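Local coordinates for protein acetone carboxylase alpha subunit (Xanthobacter autotrophicus Py2, PDB 5M45) that is a metal-containing subunit of a multi-chain enzyme assembly and belongs to the hydantoinase B/oxoprolinase family, at residues F61-R72 against S101-I109. Numbering follows the deposited sequence.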
# COMPACT_ATOMS: atom_id res chain seq x y z
N PHE A 61 -23.71 34.39 3.93
CA PHE A 61 -23.26 33.94 2.59
C PHE A 61 -21.93 34.60 2.18
O PHE A 61 -20.98 33.94 1.79
CB PHE A 61 -24.36 34.20 1.53
CG PHE A 61 -23.89 34.08 0.10
CD1 PHE A 61 -23.75 32.85 -0.50
CD2 PHE A 61 -23.61 35.23 -0.65
CE1 PHE A 61 -23.31 32.75 -1.82
CE2 PHE A 61 -23.17 35.15 -1.94
CZ PHE A 61 -23.01 33.91 -2.54
N SER A 62 -21.90 35.93 2.29
CA SER A 62 -20.77 36.74 1.87
C SER A 62 -19.52 36.41 2.67
O SER A 62 -18.47 36.12 2.09
CB SER A 62 -21.14 38.23 1.99
OG SER A 62 -20.02 39.09 1.79
N ARG A 63 -19.63 36.38 4.00
CA ARG A 63 -18.47 36.09 4.84
C ARG A 63 -17.90 34.68 4.66
O ARG A 63 -16.68 34.50 4.60
CB ARG A 63 -18.78 36.37 6.32
CG ARG A 63 -18.80 37.84 6.64
CD ARG A 63 -18.76 38.10 8.14
NE ARG A 63 -17.45 37.80 8.76
CZ ARG A 63 -17.24 37.79 10.08
NH1 ARG A 63 -18.21 38.04 10.96
NH2 ARG A 63 -16.04 37.52 10.55
N LEU A 64 -18.78 33.69 4.58
CA LEU A 64 -18.37 32.29 4.50
C LEU A 64 -17.86 31.92 3.09
O LEU A 64 -16.89 31.18 2.97
CB LEU A 64 -19.51 31.36 4.91
CG LEU A 64 -19.93 31.50 6.38
CD1 LEU A 64 -21.27 30.74 6.62
CD2 LEU A 64 -18.85 31.03 7.34
N ARG A 65 -18.49 32.45 2.03
CA ARG A 65 -17.99 32.22 0.68
C ARG A 65 -16.60 32.88 0.51
O ARG A 65 -15.69 32.27 -0.06
CB ARG A 65 -18.95 32.72 -0.41
CG ARG A 65 -18.55 32.23 -1.81
CD ARG A 65 -19.47 32.70 -2.93
NE ARG A 65 -19.46 34.16 -3.11
CZ ARG A 65 -19.94 34.84 -4.14
NH1 ARG A 65 -20.44 34.22 -5.21
NH2 ARG A 65 -19.86 36.16 -4.15
N ALA A 66 -16.44 34.11 1.00
CA ALA A 66 -15.13 34.78 0.99
C ALA A 66 -14.07 33.99 1.80
O ALA A 66 -12.90 33.90 1.40
CB ALA A 66 -15.25 36.21 1.52
N GLY A 67 -14.49 33.41 2.92
CA GLY A 67 -13.62 32.56 3.72
C GLY A 67 -13.07 31.34 3.02
O GLY A 67 -11.85 31.08 3.07
N VAL A 68 -13.94 30.56 2.38
CA VAL A 68 -13.48 29.40 1.58
C VAL A 68 -12.64 29.78 0.35
O VAL A 68 -11.65 29.12 0.03
CB VAL A 68 -14.61 28.38 1.22
CG1 VAL A 68 -15.21 27.78 2.47
CG2 VAL A 68 -15.70 29.01 0.38
N VAL A 69 -13.00 30.86 -0.32
CA VAL A 69 -12.20 31.37 -1.47
C VAL A 69 -10.80 31.78 -0.98
O VAL A 69 -9.79 31.44 -1.61
CB VAL A 69 -12.93 32.54 -2.18
CG1 VAL A 69 -12.00 33.26 -3.16
CG2 VAL A 69 -14.14 31.98 -2.94
N ASP A 70 -10.75 32.50 0.15
CA ASP A 70 -9.51 32.97 0.72
C ASP A 70 -8.61 31.82 1.22
O ASP A 70 -7.38 31.90 1.08
CB ASP A 70 -9.75 33.95 1.87
CG ASP A 70 -8.42 34.47 2.49
OD1 ASP A 70 -7.64 35.12 1.79
OD2 ASP A 70 -8.17 34.17 3.69
N ALA A 71 -9.21 30.77 1.76
CA ALA A 71 -8.42 29.60 2.17
C ALA A 71 -7.65 28.97 0.98
O ALA A 71 -6.44 28.69 1.09
CB ALA A 71 -9.32 28.56 2.81
N ARG A 72 -8.33 28.79 -0.16
CA ARG A 72 -7.67 28.27 -1.34
C ARG A 72 -6.55 29.21 -1.86
O ARG A 72 -5.42 28.78 -2.13
CB ARG A 72 -8.69 27.99 -2.45
CG ARG A 72 -8.07 27.61 -3.80
CD ARG A 72 -9.10 26.93 -4.67
NE ARG A 72 -8.61 26.64 -6.02
CZ ARG A 72 -8.59 27.50 -7.03
NH1 ARG A 72 -9.05 28.76 -6.88
NH2 ARG A 72 -8.15 27.11 -8.21
N SER A 101 -22.68 19.72 1.60
CA SER A 101 -21.92 20.97 1.42
C SER A 101 -22.85 22.17 1.38
O SER A 101 -23.95 22.08 0.81
CB SER A 101 -21.07 20.93 0.13
OG SER A 101 -21.89 20.86 -1.02
N LEU A 102 -22.42 23.26 2.02
CA LEU A 102 -23.11 24.55 2.00
C LEU A 102 -22.48 25.54 1.00
O LEU A 102 -23.19 26.29 0.35
CB LEU A 102 -22.93 25.29 3.34
CG LEU A 102 -23.31 25.09 4.76
CD1 LEU A 102 -22.76 23.85 5.40
CD2 LEU A 102 -22.82 26.33 5.51
N LEU A 103 -21.15 25.64 1.01
CA LEU A 103 -20.36 26.58 0.19
C LEU A 103 -18.99 25.95 -0.13
O LEU A 103 -18.45 25.11 0.65
CB LEU A 103 -20.11 27.89 0.96
CG LEU A 103 -21.35 28.75 1.23
CD1 LEU A 103 -21.11 29.87 2.20
CD2 LEU A 103 -21.89 29.36 -0.05
N THR A 104 -18.37 26.43 -1.21
CA THR A 104 -17.06 25.92 -1.63
C THR A 104 -16.22 26.98 -2.32
O THR A 104 -16.76 27.89 -2.94
CB THR A 104 -17.24 24.66 -2.54
OG1 THR A 104 -16.00 24.05 -2.86
CG2 THR A 104 -17.96 25.01 -3.81
N SER A 105 -14.90 26.85 -2.25
CA SER A 105 -14.00 27.56 -3.21
C SER A 105 -14.24 27.00 -4.62
O SER A 105 -14.89 25.97 -4.76
CB SER A 105 -12.51 27.36 -2.84
OG SER A 105 -12.07 26.03 -3.09
N THR A 106 -13.67 27.64 -5.64
CA THR A 106 -13.56 27.05 -6.97
C THR A 106 -12.35 26.09 -6.99
O THR A 106 -11.87 25.71 -5.92
CB THR A 106 -13.55 28.12 -8.11
OG1 THR A 106 -12.37 28.94 -8.01
CG2 THR A 106 -14.75 29.03 -8.02
N GLY A 107 -11.87 25.70 -8.17
CA GLY A 107 -10.78 24.72 -8.30
C GLY A 107 -11.33 23.33 -8.62
O GLY A 107 -12.25 23.20 -9.43
N ILE A 108 -10.80 22.28 -7.97
CA ILE A 108 -11.18 20.89 -8.29
C ILE A 108 -12.42 20.45 -7.52
O ILE A 108 -12.36 19.58 -6.59
CB ILE A 108 -10.00 19.88 -8.19
CG1 ILE A 108 -9.20 20.00 -6.87
CG2 ILE A 108 -9.06 20.09 -9.40
CD1 ILE A 108 -8.24 18.84 -6.63
N ILE A 109 -13.56 21.01 -7.93
CA ILE A 109 -14.77 20.95 -7.12
C ILE A 109 -15.55 19.65 -7.25
O ILE A 109 -16.56 19.50 -6.59
CB ILE A 109 -15.71 22.18 -7.32
CG1 ILE A 109 -16.30 22.23 -8.73
CG2 ILE A 109 -14.99 23.47 -6.94
CD1 ILE A 109 -17.32 23.35 -8.90
O HOH W 1 -10.16 30.87 -8.25
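Leu103 pushes its forked end into helix 61-72 and splits its two methyls, CD1 toward Leu64 and the start of Arg65, CD2 toward the Phe61 ring. CD1 presses on the CB of Leu64 at 3.5 Å, tighter than an ordinary carbon contact, and also lies close to the backbone N of Arg65. CD2 meets the Phe61 ring obliquely, 4.0 Å from its CD1, the two side chains crossing at about a right angle. Phe61 CZ in turn sits 3.4 Å above the plane of the Arg65 guanidinium, near its rim. Arg65 itself is held by the chain of another protein, NE hydrogen-bonding to its backbone and NH1 pairing with an acidic side chain there. One turn on from Leu64, Val68 lays CG2 against the peptide between Thr104 and Ser105, 3.4 Å from Thr104 C. Strand 101-104 is, within this chain, an outermost strand of an antiparallel sheet, paired with strand 90-95, and the helix passes it at 60° with axes 7.7 Å apart. Beyond the strand, Arg72 reaches across the loop with CG anti to its backbone N (chi1 173°) and an extended chain, bringing one guanidinium face over the Thr106-Gly107 peptide, with Gly107 N above its centre. NH2 hydrogen-bonds to Gly88 O, while NH1 and Thr106 OG1 share a water, 2.7 Å from NH1; Thr106 OG1 also hydrogen-bonds to Glu482 OE2. Ser105 OG, near Arg72 CD, uses a lone pair of Thr106 O at 2.9 Å and hydrogen-bonds to Phe92 N of strand 90-95.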